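Local atomic coordinates of Dot/Icm T4SS effector (PDB entry 6VVE), a protein that acts as a Legionella pneumophila effector kinase, delivered by the Dot/Icm type IV secretion system and activated by host inositol hexakisphosphate. Residues E171-A183 against K202-K214. Sequence-based numbering, arbitrary orientation.
Sequences ELNDAGYWHPDLA and KTIDLDGGFRYDK. With ADP (adenosine-5'-diphosphate), chain C.
W178 and R211 form an antiparallel hydrogen-bonded pair: W178 N donates to R211 O (3.0 Å), and R211 N returns the bond to W178 O (2.8 Å). Just before this pair the chain leaves helix 159-174 through a Schellman motif at G176, where positive phi turns it toward 211-212. A water extends the pairing by donating to G176 O and accepting from D213 N.

A second polar link uses the imidazole of H179. NE2 donates to I204 O at 2.8 Å, with the oxygen in the ring plane. At the other nitrogen, ND1 accepts from D181 N, also near that plane, so bonds at both nitrogens fix the ring's rotation. With CG anti to the backbone N (chi1 -162°), the ring swings back toward 203-206 although the side chain sets out away from that segment.

Flat groups carry much of the packing. L206 CD2 sits over the centre of the H179 ring, 3.5 Å from its centroid, while L182 CB covers the opposite face. R211 CB lies on the five-membered ring of W178 in a CH-pi contact, its guanidinium turned 86° from the indole; P180 O stands over one face of that guanidinium. L172 CD2 rests on the F210 ring, 3.7 Å from the centroid, and other L172 contacts reach helix 102-121.

Near the nucleotide, D181 OD2 and D205 OD2 approach to 3.2 Å with carboxylate planes 74° apart. S190 binds D181 OD1, and the side chain of D205 lies about 4 Å from the manganese ion in the ADP pocket. Together, HPD at 179-181 and DLD at 205-207 are consistent with the catalytic-loop HxD and metal-binding DFG motifs of protein kinases, joined here through H179 and I204 O.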
loop_
_atom_site.group_PDB
_atom_site.type_symbol
_atom_site.label_atom_id
_atom_site.label_comp_id
_atom_site.label_asym_id
_atom_site.label_seq_id
_atom_site.Cartn_x
_atom_site.Cartn_y
_atom_site.Cartn_z
ATOM N N GLU A 171 3.246 -7.414 -6.139
ATOM C CA GLU A 171 3.692 -8.306 -5.069
ATOM C C GLU A 171 2.718 -8.254 -3.901
ATOM O O GLU A 171 2.398 -9.282 -3.294
ATOM C CB GLU A 171 5.103 -7.909 -4.623
ATOM C CG GLU A 171 5.933 -9.043 -4.066
ATOM C CD GLU A 171 7.401 -8.672 -3.919
ATOM O OE1 GLU A 171 7.792 -7.582 -4.390
ATOM O OE2 GLU A 171 8.164 -9.472 -3.334
ATOM N N LEU A 172 2.214 -7.059 -3.589
ATOM C CA LEU A 172 1.192 -6.924 -2.559
ATOM C C LEU A 172 -0.094 -7.641 -2.963
ATOM O O LEU A 172 -0.638 -8.452 -2.198
ATOM C CB LEU A 172 0.925 -5.441 -2.305
ATOM C CG LEU A 172 0.051 -5.084 -1.106
ATOM C CD1 LEU A 172 0.831 -5.267 0.189
ATOM C CD2 LEU A 172 -0.473 -3.655 -1.235
ATOM N N ASN A 173 -0.578 -7.373 -4.180
ATOM C CA ASN A 173 -1.819 -7.987 -4.636
ATOM C C ASN A 173 -1.689 -9.506 -4.702
ATOM O O ASN A 173 -2.626 -10.231 -4.344
ATOM C CB ASN A 173 -2.220 -7.434 -6.007
ATOM C CG ASN A 173 -2.435 -5.921 -6.003
ATOM O OD1 ASN A 173 -2.324 -5.268 -7.040
ATOM N ND2 ASN A 173 -2.752 -5.361 -4.834
ATOM N N ASP A 174 -0.536 -10.009 -5.168
ATOM C CA ASP A 174 -0.357 -11.454 -5.269
ATOM C C ASP A 174 -0.550 -12.146 -3.929
ATOM O O ASP A 174 -0.925 -13.327 -3.891
ATOM C CB ASP A 174 1.031 -11.784 -5.828
ATOM C CG ASP A 174 1.155 -11.458 -7.306
ATOM O OD1 ASP A 174 0.123 -11.167 -7.940
ATOM O OD2 ASP A 174 2.289 -11.498 -7.830
ATOM N N ALA A 175 -0.306 -11.438 -2.829
ATOM C CA ALA A 175 -0.435 -11.977 -1.487
ATOM C C ALA A 175 -1.821 -11.772 -0.876
ATOM O O ALA A 175 -2.053 -12.186 0.280
ATOM C CB ALA A 175 0.626 -11.341 -0.570
ATOM N N GLY A 176 -2.749 -11.175 -1.614
ATOM C CA GLY A 176 -4.096 -10.973 -1.121
ATOM C C GLY A 176 -4.369 -9.642 -0.450
ATOM O O GLY A 176 -5.446 -9.480 0.136
ATOM N N TYR A 177 -3.434 -8.696 -0.502
ATOM C CA TYR A 177 -3.630 -7.352 0.013
ATOM C C TYR A 177 -3.815 -6.381 -1.148
ATOM O O TYR A 177 -3.235 -6.560 -2.224
ATOM C CB TYR A 177 -2.439 -6.897 0.856
ATOM C CG TYR A 177 -2.148 -7.738 2.090
ATOM C CD1 TYR A 177 -2.875 -7.571 3.251
ATOM C CD2 TYR A 177 -1.134 -8.680 2.080
ATOM C CE1 TYR A 177 -2.610 -8.327 4.382
ATOM C CE2 TYR A 177 -0.842 -9.438 3.207
ATOM C CZ TYR A 177 -1.594 -9.260 4.355
ATOM O OH TYR A 177 -1.320 -10.010 5.479
ATOM N N TRP A 178 -4.611 -5.333 -0.932
ATOM C CA TRP A 178 -4.734 -4.297 -1.949
ATOM C C TRP A 178 -5.041 -2.945 -1.312
ATOM O O TRP A 178 -5.509 -2.850 -0.166
ATOM C CB TRP A 178 -5.792 -4.670 -3.001
ATOM C CG TRP A 178 -7.209 -4.831 -2.515
ATOM C CD1 TRP A 178 -8.186 -3.875 -2.513
ATOM C CD2 TRP A 178 -7.827 -6.029 -2.028
ATOM N NE1 TRP A 178 -9.363 -4.396 -2.031
ATOM C CE2 TRP A 178 -9.166 -5.715 -1.721
ATOM C CE3 TRP A 178 -7.374 -7.338 -1.805
ATOM C CZ2 TRP A 178 -10.053 -6.658 -1.195
ATOM C CZ3 TRP A 178 -8.255 -8.267 -1.288
ATOM C CH2 TRP A 178 -9.578 -7.926 -0.992
ATOM N N HIS A 179 -4.763 -1.892 -2.084
ATOM C CA HIS A 179 -4.985 -0.520 -1.620
ATOM C C HIS A 179 -6.479 -0.231 -1.560
ATOM O O HIS A 179 -7.202 -0.551 -2.512
ATOM C CB HIS A 179 -4.284 0.446 -2.575
ATOM C CG HIS A 179 -4.058 1.815 -2.010
ATOM N ND1 HIS A 179 -5.079 2.593 -1.510
ATOM C CD2 HIS A 179 -2.926 2.546 -1.882
ATOM C CE1 HIS A 179 -4.582 3.742 -1.090
ATOM N NE2 HIS A 179 -3.278 3.736 -1.300
ATOM N N PRO A 180 -6.981 0.375 -0.477
ATOM C CA PRO A 180 -8.436 0.616 -0.385
ATOM C C PRO A 180 -8.947 1.741 -1.280
ATOM O O PRO A 180 -10.166 1.823 -1.508
ATOM C CB PRO A 180 -8.647 0.961 1.102
ATOM C CG PRO A 180 -7.304 1.536 1.538
ATOM C CD PRO A 180 -6.259 0.775 0.749
ATOM N N ASP A 181 -8.071 2.616 -1.784
ATOM C CA ASP A 181 -8.498 3.744 -2.613
ATOM C C ASP A 181 -7.351 4.121 -3.558
ATOM O O ASP A 181 -6.669 5.140 -3.399
ATOM C CB ASP A 181 -8.926 4.941 -1.760
ATOM C CG ASP A 181 -9.420 6.117 -2.605
ATOM O OD1 ASP A 181 -9.763 5.899 -3.796
ATOM O OD2 ASP A 181 -9.458 7.259 -2.084
ATOM N N LEU A 182 -7.131 3.288 -4.574
ATOM C CA LEU A 182 -6.145 3.597 -5.606
ATOM C C LEU A 182 -6.723 3.241 -6.969
ATOM O O LEU A 182 -6.689 4.056 -7.896
ATOM C CB LEU A 182 -4.836 2.851 -5.356
ATOM C CG LEU A 182 -3.717 3.117 -6.360
ATOM C CD1 LEU A 182 -3.420 4.609 -6.472
ATOM C CD2 LEU A 182 -2.451 2.355 -5.960
ATOM N N ALA A 183 -7.265 2.029 -7.087
ATOM C CA ALA A 183 -7.911 1.563 -8.317
ATOM C C ALA A 183 -8.944 0.512 -7.899
ATOM O O ALA A 183 -8.649 -0.689 -7.853
ATOM C CB ALA A 183 -6.901 0.991 -9.300
ATOM N N LYS A 202 5.563 6.567 -4.412
ATOM C CA LYS A 202 4.943 6.000 -3.231
ATOM C C LYS A 202 3.432 6.199 -3.308
ATOM O O LYS A 202 2.916 6.973 -4.126
ATOM C CB LYS A 202 5.494 6.649 -1.957
ATOM C CG LYS A 202 7.014 6.653 -1.849
ATOM C CD LYS A 202 7.467 7.465 -0.637
ATOM C CE LYS A 202 8.983 7.497 -0.514
ATOM N NZ LYS A 202 9.540 6.188 -0.090
ATOM N N THR A 203 2.713 5.495 -2.445
ATOM C CA THR A 203 1.267 5.622 -2.366
ATOM C C THR A 203 0.862 5.926 -0.927
ATOM O O THR A 203 1.420 5.361 0.023
ATOM C CB THR A 203 0.549 4.359 -2.854
ATOM O OG1 THR A 203 -0.870 4.612 -2.899
ATOM C CG2 THR A 203 0.816 3.170 -1.938
ATOM N N ILE A 204 -0.132 6.802 -0.776
ATOM C CA ILE A 204 -0.586 7.263 0.529
ATOM C C ILE A 204 -2.052 6.897 0.714
ATOM O O ILE A 204 -2.610 6.105 -0.053
ATOM C CB ILE A 204 -0.370 8.781 0.669
ATOM C CG1 ILE A 204 -1.068 9.528 -0.470
ATOM C CG2 ILE A 204 1.115 9.098 0.681
ATOM C CD1 ILE A 204 -1.064 11.048 -0.318
ATOM N N ASP A 205 -2.690 7.484 1.727
ATOM C CA ASP A 205 -4.099 7.221 2.037
ATOM C C ASP A 205 -4.293 5.776 2.486
ATOM O O ASP A 205 -5.260 5.116 2.097
ATOM C CB ASP A 205 -4.995 7.543 0.842
ATOM C CG ASP A 205 -6.459 7.691 1.229
ATOM O OD1 ASP A 205 -6.753 7.905 2.422
ATOM O OD2 ASP A 205 -7.325 7.588 0.337
ATOM N N LEU A 206 -3.364 5.284 3.314
ATOM C CA LEU A 206 -3.416 3.925 3.845
ATOM C C LEU A 206 -3.693 3.892 5.346
ATOM O O LEU A 206 -3.314 2.923 6.020
ATOM C CB LEU A 206 -2.105 3.201 3.532
ATOM C CG LEU A 206 -1.821 2.849 2.078
ATOM C CD1 LEU A 206 -0.388 2.367 1.907
ATOM C CD2 LEU A 206 -2.791 1.794 1.575
ATOM N N ASP A 207 -4.341 4.925 5.888
ATOM C CA ASP A 207 -4.519 4.995 7.335
ATOM C C ASP A 207 -5.488 3.937 7.856
ATOM O O ASP A 207 -5.593 3.759 9.070
ATOM C CB ASP A 207 -5.000 6.389 7.745
ATOM C CG ASP A 207 -6.178 6.873 6.912
ATOM O OD1 ASP A 207 -6.007 7.074 5.681
ATOM O OD2 ASP A 207 -7.264 7.049 7.490
ATOM N N GLY A 208 -6.212 3.251 6.983
ATOM C CA GLY A 208 -6.972 2.083 7.361
ATOM C C GLY A 208 -6.253 0.772 7.128
ATOM O O GLY A 208 -6.854 -0.290 7.325
ATOM N N GLY A 209 -4.995 0.809 6.714
ATOM C CA GLY A 209 -4.297 -0.395 6.322
ATOM C C GLY A 209 -4.763 -0.887 4.962
ATOM O O GLY A 209 -5.650 -0.321 4.319
ATOM N N PHE A 210 -4.137 -1.969 4.515
ATOM C CA PHE A 210 -4.539 -2.571 3.256
ATOM C C PHE A 210 -5.841 -3.348 3.432
ATOM O O PHE A 210 -6.186 -3.792 4.528
ATOM C CB PHE A 210 -3.457 -3.505 2.716
ATOM C CG PHE A 210 -2.168 -2.819 2.398
ATOM C CD1 PHE A 210 -2.087 -1.930 1.348
ATOM C CD2 PHE A 210 -1.027 -3.083 3.142
ATOM C CE1 PHE A 210 -0.888 -1.303 1.051
ATOM C CE2 PHE A 210 0.160 -2.460 2.852
ATOM C CZ PHE A 210 0.228 -1.568 1.801
ATOM N N ARG A 211 -6.568 -3.498 2.333
ATOM C CA ARG A 211 -7.704 -4.402 2.307
ATOM C C ARG A 211 -7.224 -5.832 2.108
ATOM O O ARG A 211 -6.129 -6.084 1.587
ATOM C CB ARG A 211 -8.684 -4.013 1.200
ATOM C CG ARG A 211 -9.484 -2.754 1.496
ATOM C CD ARG A 211 -10.483 -2.483 0.379
ATOM N NE ARG A 211 -11.193 -1.218 0.558
ATOM C CZ ARG A 211 -12.026 -0.696 -0.338
ATOM N NH1 ARG A 211 -12.258 -1.327 -1.484
ATOM N NH2 ARG A 211 -12.626 0.461 -0.087
ATOM N N TYR A 212 -8.060 -6.777 2.538
ATOM C CA TYR A 212 -7.788 -8.195 2.367
ATOM C C TYR A 212 -9.104 -8.936 2.518
ATOM O O TYR A 212 -10.047 -8.435 3.137
ATOM C CB TYR A 212 -6.749 -8.698 3.380
ATOM C CG TYR A 212 -7.051 -8.290 4.807
ATOM C CD1 TYR A 212 -7.825 -9.088 5.623
ATOM C CD2 TYR A 212 -6.574 -7.093 5.322
ATOM C CE1 TYR A 212 -8.106 -8.716 6.926
ATOM C CE2 TYR A 212 -6.860 -6.712 6.618
ATOM C CZ TYR A 212 -7.634 -7.520 7.410
ATOM O OH TYR A 212 -7.910 -7.156 8.710
ATOM N N ASP A 213 -9.157 -10.140 1.959
ATOM C CA ASP A 213 -10.383 -10.919 2.009
ATOM C C ASP A 213 -10.580 -11.519 3.398
ATOM O O ASP A 213 -9.625 -11.980 4.035
ATOM C CB ASP A 213 -10.365 -12.034 0.969
ATOM C CG ASP A 213 -11.720 -12.718 0.843
ATOM O OD1 ASP A 213 -12.680 -12.054 0.375
ATOM O OD2 ASP A 213 -11.822 -13.893 1.223
ATOM N N LYS A 214 -11.832 -11.516 3.862
ATOM C CA LYS A 214 -12.190 -12.046 5.167
ATOM C C LYS A 214 -13.077 -13.277 5.063
ATOM O O LYS A 214 -13.755 -13.625 6.034
ATOM C CB LYS A 214 -12.885 -10.966 5.995
ATOM C CG LYS A 214 -11.998 -9.790 6.355
ATOM C CD LYS A 214 -12.746 -8.771 7.204
ATOM C CE LYS A 214 -11.804 -7.723 7.776
ATOM N NZ LYS A 214 -11.154 -6.904 6.711
HETATM P PB ADP C . -7.414 11.379 0.201
HETATM O O1B ADP C . -7.284 10.618 -1.104
HETATM O O2B ADP C . -7.451 12.874 0.025
HETATM O O3B ADP C . -8.467 10.831 1.149
HETATM P PA ADP C . -5.530 11.868 2.273
HETATM O O1A ADP C . -4.718 10.877 3.065
HETATM O O2A ADP C . -6.720 12.534 2.911
HETATM O O3A ADP C . -6.011 11.084 0.951
HETATM O "O5'" ADP C . -4.515 12.999 1.772
HETATM C "C5'" ADP C . -4.965 14.262 1.310
HETATM C "C4'" ADP C . -3.782 15.092 0.886
HETATM O "O4'" ADP C . -2.873 15.323 1.980
HETATM C "C3'" ADP C . -2.951 14.439 -0.245
HETATM O "O3'" ADP C . -3.399 14.768 -1.532
HETATM C "C2'" ADP C . -1.530 14.976 0.032
HETATM O "O2'" ADP C . -1.303 16.162 -0.706
HETATM C "C1'" ADP C . -1.509 15.267 1.544
HETATM N N9 ADP C . -0.781 14.163 2.203
HETATM C C8 ADP C . -1.348 13.030 2.670
HETATM N N7 ADP C . -0.407 12.210 3.207
HETATM C C5 ADP C . 0.778 12.831 3.081
HETATM C C6 ADP C . 2.175 12.521 3.439
HETATM N N6 ADP C . 2.471 11.362 4.058
HETATM N N1 ADP C . 3.133 13.433 3.137
HETATM C C2 ADP C . 2.836 14.600 2.518
HETATM N N3 ADP C . 1.581 14.937 2.168
HETATM C C4 ADP C . 0.531 14.116 2.419
HETATM O O HOH W 1 -6.897 -11.456 0.847
#